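Local coordinates for protein pterin-4-alpha-carbinolamine dehydratase MoaB2 (Mycobacterium marinum, PDB 3RFQ) that probably binds a pterin and takes part in the biosynthesis of the molybdenum cofactor, at residues A125-A138 against L156-T169. Numbering follows the deposited sequence.
Sequences AIRASGLSAGIIDA and LAGSRYAVRDGMAT. With NA (sodium ion), chain F.
Ala125 and Ile126 open the contact by packing on Thr169: the methyl CB of Ala125 lies 3.7 Å from Thr169 CG2, and Ile126 CG1 rests on the same methyl. The tip of Ile126 runs past it to the end of strand 151-156, where it meets Leu156 at about a right angle, CD1 to CD2 3.7 Å. Gly166 comes closest to Ile126 in the backbone, and water 1 donates to both Ile126 O and Asp165 OD2, bridging the two helices. Their segments 125-132 and 160-169 pack at 127°, axes 9.1 Å apart.

One turn on, Ser129 OG, held anti to its own N (chi1 -179°), donates to Asp165 OD2 at 2.8 Å, on the syn side and 16° out of the carboxylate plane. The same hydroxyl binds the sodium ion at 2.5 Å, whereas Asp165 uses its other oxygen, OD1, for the metal. Ser129 and Asp165 of a second subunit also bind this ion, joining the helix pair to its copy; four waters lie around it, and water 3 bridges to Thr169 OG1.

After the Schellman turn at Gly134, Ile135 turns back against helix 160-180. Its CD1 reaches Asp165 CB (3.5 Å) while CG2 packs over the first turn near Ala162 N. Asp137 then faces the start of that helix: its OD2 accepts from Ser159 N at 3.0 Å, nearly along the C-O axis. The N-cap hydroxyl Ser159 OG, which accepts from Ala162 N, has weak, alternative bonds to OD1 and OD2 of Asp137. Ala138 closes the row with CB against Ala162 CB.

Ser129 and water 1 thus hold Asp165 OD2, leaving OD1 toward the metal. Sodium probably eases the repulsion between the two Asp165 carboxylates, one from each subunit.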
loop_
_atom_site.group_PDB
_atom_site.type_symbol
_atom_site.label_atom_id
_atom_site.label_comp_id
_atom_site.label_asym_id
_atom_site.label_seq_id
_atom_site.Cartn_x
_atom_site.Cartn_y
_atom_site.Cartn_z
ATOM N N ALA C 125 4.245 -9.358 -2.260
ATOM C CA ALA C 125 3.674 -8.426 -3.222
ATOM C C ALA C 125 2.392 -9.021 -3.772
ATOM O O ALA C 125 1.427 -8.301 -3.946
ATOM C CB ALA C 125 4.691 -8.084 -4.376
ATOM N N ILE C 126 2.379 -10.335 -4.019
ATOM C CA ILE C 126 1.187 -11.017 -4.520
ATOM C C ILE C 126 0.060 -10.893 -3.477
ATOM O O ILE C 126 -1.071 -10.533 -3.810
ATOM C CB ILE C 126 1.486 -12.513 -4.905
ATOM C CG1 ILE C 126 2.253 -12.570 -6.243
ATOM C CG2 ILE C 126 0.183 -13.332 -5.009
ATOM C CD1 ILE C 126 3.087 -13.826 -6.432
ATOM N N ARG C 127 0.389 -11.129 -2.205
ATOM C CA ARG C 127 -0.628 -11.050 -1.161
ATOM C C ARG C 127 -1.131 -9.634 -0.962
ATOM O O ARG C 127 -2.359 -9.430 -0.843
ATOM C CB ARG C 127 -0.145 -11.647 0.159
ATOM C CG ARG C 127 -0.066 -13.189 0.189
ATOM C CD ARG C 127 0.112 -13.710 1.628
ATOM N NE ARG C 127 1.491 -13.438 2.075
ATOM C CZ ARG C 127 2.518 -14.271 1.884
ATOM N NH1 ARG C 127 3.732 -13.925 2.298
ATOM N NH2 ARG C 127 2.322 -15.460 1.296
ATOM N N ALA C 128 -0.213 -8.653 -0.915
ATOM C CA ALA C 128 -0.655 -7.271 -0.689
ATOM C C ALA C 128 -1.556 -6.805 -1.828
ATOM O O ALA C 128 -2.567 -6.113 -1.615
ATOM C CB ALA C 128 0.532 -6.300 -0.508
ATOM N N SER C 129 -1.180 -7.148 -3.048
ATOM C CA SER C 129 -2.016 -6.771 -4.200
ATOM C C SER C 129 -3.377 -7.479 -4.174
ATOM O O SER C 129 -4.446 -6.884 -4.471
ATOM C CB SER C 129 -1.293 -7.136 -5.495
ATOM O OG SER C 129 -2.090 -6.762 -6.558
ATOM N N GLY C 130 -3.346 -8.761 -3.842
ATOM C CA GLY C 130 -4.598 -9.502 -3.753
ATOM C C GLY C 130 -5.563 -8.902 -2.740
ATOM O O GLY C 130 -6.781 -8.765 -2.988
ATOM N N LEU C 131 -5.017 -8.561 -1.582
ATOM C CA LEU C 131 -5.815 -8.016 -0.512
ATOM C C LEU C 131 -6.498 -6.708 -0.947
ATOM O O LEU C 131 -7.704 -6.587 -0.771
ATOM C CB LEU C 131 -4.938 -7.801 0.712
ATOM C CG LEU C 131 -5.647 -8.020 2.042
ATOM C CD1 LEU C 131 -6.117 -9.478 2.140
ATOM C CD2 LEU C 131 -4.706 -7.696 3.165
ATOM N N SER C 132 -5.767 -5.754 -1.539
ATOM C CA SER C 132 -6.428 -4.498 -1.978
ATOM C C SER C 132 -7.429 -4.617 -3.131
ATOM O O SER C 132 -8.352 -3.813 -3.208
ATOM C CB SER C 132 -5.480 -3.306 -2.185
ATOM O OG SER C 132 -4.185 -3.728 -2.478
ATOM N N ALA C 133 -7.261 -5.633 -3.980
ATOM C CA ALA C 133 -8.244 -5.972 -4.997
ATOM C C ALA C 133 -9.414 -6.836 -4.497
ATOM O O ALA C 133 -10.261 -7.211 -5.294
ATOM C CB ALA C 133 -7.547 -6.648 -6.217
ATOM N N GLY C 134 -9.485 -7.126 -3.188
ATOM C CA GLY C 134 -10.552 -7.981 -2.622
ATOM C C GLY C 134 -10.519 -9.448 -3.062
ATOM O O GLY C 134 -11.543 -10.128 -3.073
ATOM N N ILE C 135 -9.345 -9.926 -3.452
ATOM C CA ILE C 135 -9.154 -11.299 -3.868
ATOM C C ILE C 135 -8.601 -12.039 -2.647
ATOM O O ILE C 135 -7.407 -11.976 -2.356
ATOM C CB ILE C 135 -8.167 -11.357 -5.076
ATOM C CG1 ILE C 135 -8.656 -10.413 -6.190
ATOM C CG2 ILE C 135 -8.015 -12.809 -5.596
ATOM C CD1 ILE C 135 -7.582 -10.090 -7.228
ATOM N N ILE C 136 -9.496 -12.663 -1.887
ATOM C CA ILE C 136 -9.135 -13.132 -0.552
ATOM C C ILE C 136 -8.244 -14.370 -0.611
ATOM O O ILE C 136 -7.347 -14.477 0.200
ATOM C CB ILE C 136 -10.340 -13.352 0.384
ATOM C CG1 ILE C 136 -11.302 -12.163 0.350
ATOM C CG2 ILE C 136 -9.891 -13.488 1.877
ATOM C CD1 ILE C 136 -10.668 -10.790 0.758
ATOM N N ASP C 137 -8.468 -15.275 -1.568
ATOM C CA ASP C 137 -7.578 -16.437 -1.712
ATOM C C ASP C 137 -6.147 -16.004 -2.085
ATOM O O ASP C 137 -5.183 -16.608 -1.629
ATOM C CB ASP C 137 -8.157 -17.555 -2.620
ATOM C CG ASP C 137 -8.249 -17.155 -4.091
ATOM O OD1 ASP C 137 -8.433 -15.962 -4.390
ATOM O OD2 ASP C 137 -8.173 -18.049 -4.965
ATOM N N ALA C 138 -6.019 -14.934 -2.860
ATOM C CA ALA C 138 -4.707 -14.336 -3.129
ATOM C C ALA C 138 -4.154 -13.607 -1.907
ATOM O O ALA C 138 -3.011 -13.829 -1.516
ATOM C CB ALA C 138 -4.746 -13.391 -4.366
ATOM N N LEU C 156 0.829 -19.697 -7.114
ATOM C CA LEU C 156 -0.363 -18.826 -7.017
ATOM C C LEU C 156 -1.608 -19.576 -6.512
ATOM O O LEU C 156 -1.749 -20.792 -6.733
ATOM C CB LEU C 156 -0.666 -18.203 -8.382
ATOM C CG LEU C 156 0.448 -17.426 -9.090
ATOM C CD1 LEU C 156 -0.066 -16.923 -10.462
ATOM C CD2 LEU C 156 0.926 -16.274 -8.224
ATOM N N ALA C 157 -2.511 -18.849 -5.856
ATOM C CA ALA C 157 -3.816 -19.396 -5.505
ATOM C C ALA C 157 -4.628 -19.778 -6.749
ATOM O O ALA C 157 -4.318 -19.341 -7.874
ATOM C CB ALA C 157 -4.613 -18.420 -4.610
ATOM N N GLY C 158 -5.656 -20.598 -6.549
ATOM C CA GLY C 158 -6.399 -21.167 -7.676
ATOM C C GLY C 158 -7.516 -20.371 -8.361
ATOM O O GLY C 158 -7.879 -20.690 -9.497
ATOM N N SER C 159 -8.097 -19.352 -7.718
ATOM C CA SER C 159 -9.261 -18.688 -8.344
ATOM C C SER C 159 -8.788 -17.946 -9.625
ATOM O O SER C 159 -7.621 -17.615 -9.745
ATOM C CB SER C 159 -9.915 -17.695 -7.377
ATOM O OG SER C 159 -9.089 -16.539 -7.268
ATOM N N ARG C 160 -9.680 -17.702 -10.574
ATOM C CA ARG C 160 -9.323 -16.918 -11.767
ATOM C C ARG C 160 -8.772 -15.508 -11.444
ATOM O O ARG C 160 -7.840 -15.043 -12.096
ATOM C CB ARG C 160 -10.546 -16.760 -12.676
ATOM C CG ARG C 160 -10.185 -16.506 -14.161
ATOM C CD ARG C 160 -11.185 -17.277 -15.043
ATOM N NE ARG C 160 -10.981 -17.062 -16.474
ATOM C CZ ARG C 160 -10.294 -17.898 -17.232
ATOM N NH1 ARG C 160 -9.796 -19.005 -16.687
ATOM N NH2 ARG C 160 -10.115 -17.646 -18.524
ATOM N N TYR C 161 -9.369 -14.830 -10.458
ATOM C CA TYR C 161 -8.909 -13.498 -10.094
ATOM C C TYR C 161 -7.519 -13.572 -9.495
ATOM O O TYR C 161 -6.691 -12.721 -9.801
ATOM C CB TYR C 161 -9.869 -12.793 -9.132
ATOM C CG TYR C 161 -11.181 -12.294 -9.732
ATOM C CD1 TYR C 161 -11.435 -12.355 -11.105
ATOM C CD2 TYR C 161 -12.139 -11.699 -8.915
ATOM C CE1 TYR C 161 -12.646 -11.859 -11.641
ATOM C CE2 TYR C 161 -13.337 -11.194 -9.427
ATOM C CZ TYR C 161 -13.592 -11.285 -10.786
ATOM O OH TYR C 161 -14.801 -10.806 -11.257
ATOM N N ALA C 162 -7.241 -14.592 -8.672
ATOM C CA ALA C 162 -5.855 -14.773 -8.117
ATOM C C ALA C 162 -4.822 -14.961 -9.217
ATOM O O ALA C 162 -3.741 -14.386 -9.181
ATOM C CB ALA C 162 -5.776 -15.946 -7.110
ATOM N N VAL C 163 -5.150 -15.791 -10.192
ATOM C CA VAL C 163 -4.240 -16.038 -11.290
ATOM C C VAL C 163 -3.979 -14.733 -12.047
ATOM O O VAL C 163 -2.826 -14.369 -12.309
ATOM C CB VAL C 163 -4.822 -17.092 -12.279
ATOM C CG1 VAL C 163 -3.994 -17.106 -13.563
ATOM C CG2 VAL C 163 -4.857 -18.462 -11.618
ATOM N N ARG C 164 -5.037 -14.013 -12.374
ATOM C CA ARG C 164 -4.824 -12.807 -13.155
ATOM C C ARG C 164 -3.990 -11.777 -12.355
ATOM O O ARG C 164 -3.000 -11.202 -12.866
ATOM C CB ARG C 164 -6.170 -12.197 -13.545
ATOM C CG ARG C 164 -6.935 -12.982 -14.575
ATOM C CD ARG C 164 -8.149 -12.182 -15.025
ATOM N NE ARG C 164 -8.962 -12.908 -16.001
ATOM C CZ ARG C 164 -8.657 -13.081 -17.288
ATOM N NH1 ARG C 164 -7.514 -12.609 -17.793
ATOM N NH2 ARG C 164 -9.496 -13.743 -18.069
ATOM N N ASP C 165 -4.417 -11.521 -11.120
ATOM C CA ASP C 165 -3.771 -10.494 -10.314
ATOM C C ASP C 165 -2.335 -10.893 -9.925
ATOM O O ASP C 165 -1.436 -10.047 -9.971
ATOM C CB ASP C 165 -4.616 -10.123 -9.099
ATOM C CG ASP C 165 -4.083 -8.907 -8.373
ATOM O OD1 ASP C 165 -4.151 -7.784 -8.926
ATOM O OD2 ASP C 165 -3.598 -9.061 -7.231
ATOM N N GLY C 166 -2.129 -12.168 -9.572
ATOM C CA GLY C 166 -0.798 -12.705 -9.289
ATOM C C GLY C 166 0.171 -12.481 -10.427
ATOM O O GLY C 166 1.304 -12.075 -10.203
ATOM N N MET C 167 -0.267 -12.737 -11.658
ATOM C CA MET C 167 0.586 -12.577 -12.840
ATOM C C MET C 167 0.908 -11.112 -13.115
ATOM O O MET C 167 2.025 -10.804 -13.511
ATOM C CB MET C 167 -0.052 -13.229 -14.088
ATOM C CG MET C 167 -0.070 -14.770 -14.089
ATOM S SD MET C 167 1.553 -15.557 -13.868
ATOM C CE MET C 167 2.459 -14.947 -15.292
ATOM N N ALA C 168 -0.063 -10.210 -12.916
ATOM C CA ALA C 168 0.171 -8.764 -13.077
ATOM C C ALA C 168 1.310 -8.292 -12.148
ATOM O O ALA C 168 2.182 -7.488 -12.530
ATOM C CB ALA C 168 -1.116 -7.975 -12.767
ATOM N N THR C 169 1.290 -8.800 -10.925
ATOM C CA THR C 169 2.305 -8.490 -9.922
ATOM C C THR C 169 3.641 -9.170 -10.230
ATOM O O THR C 169 4.701 -8.559 -10.060
ATOM C CB THR C 169 1.772 -8.873 -8.493
ATOM O OG1 THR C 169 0.711 -7.970 -8.148
ATOM C CG2 THR C 169 2.852 -8.794 -7.448
HETATM NA NA NA F . -2.944 -5.233 -8.397
HETATM O O HOH W 1 -2.295 -11.150 -6.151
HETATM O O HOH W 2 -4.324 -4.653 -6.170
HETATM O O HOH W 3 -1.360 -6.706 -9.463
HETATM O O HOH W 4 -0.475 -4.038 -7.866
HETATM O O HOH W 5 -5.058 -4.916 -9.307
#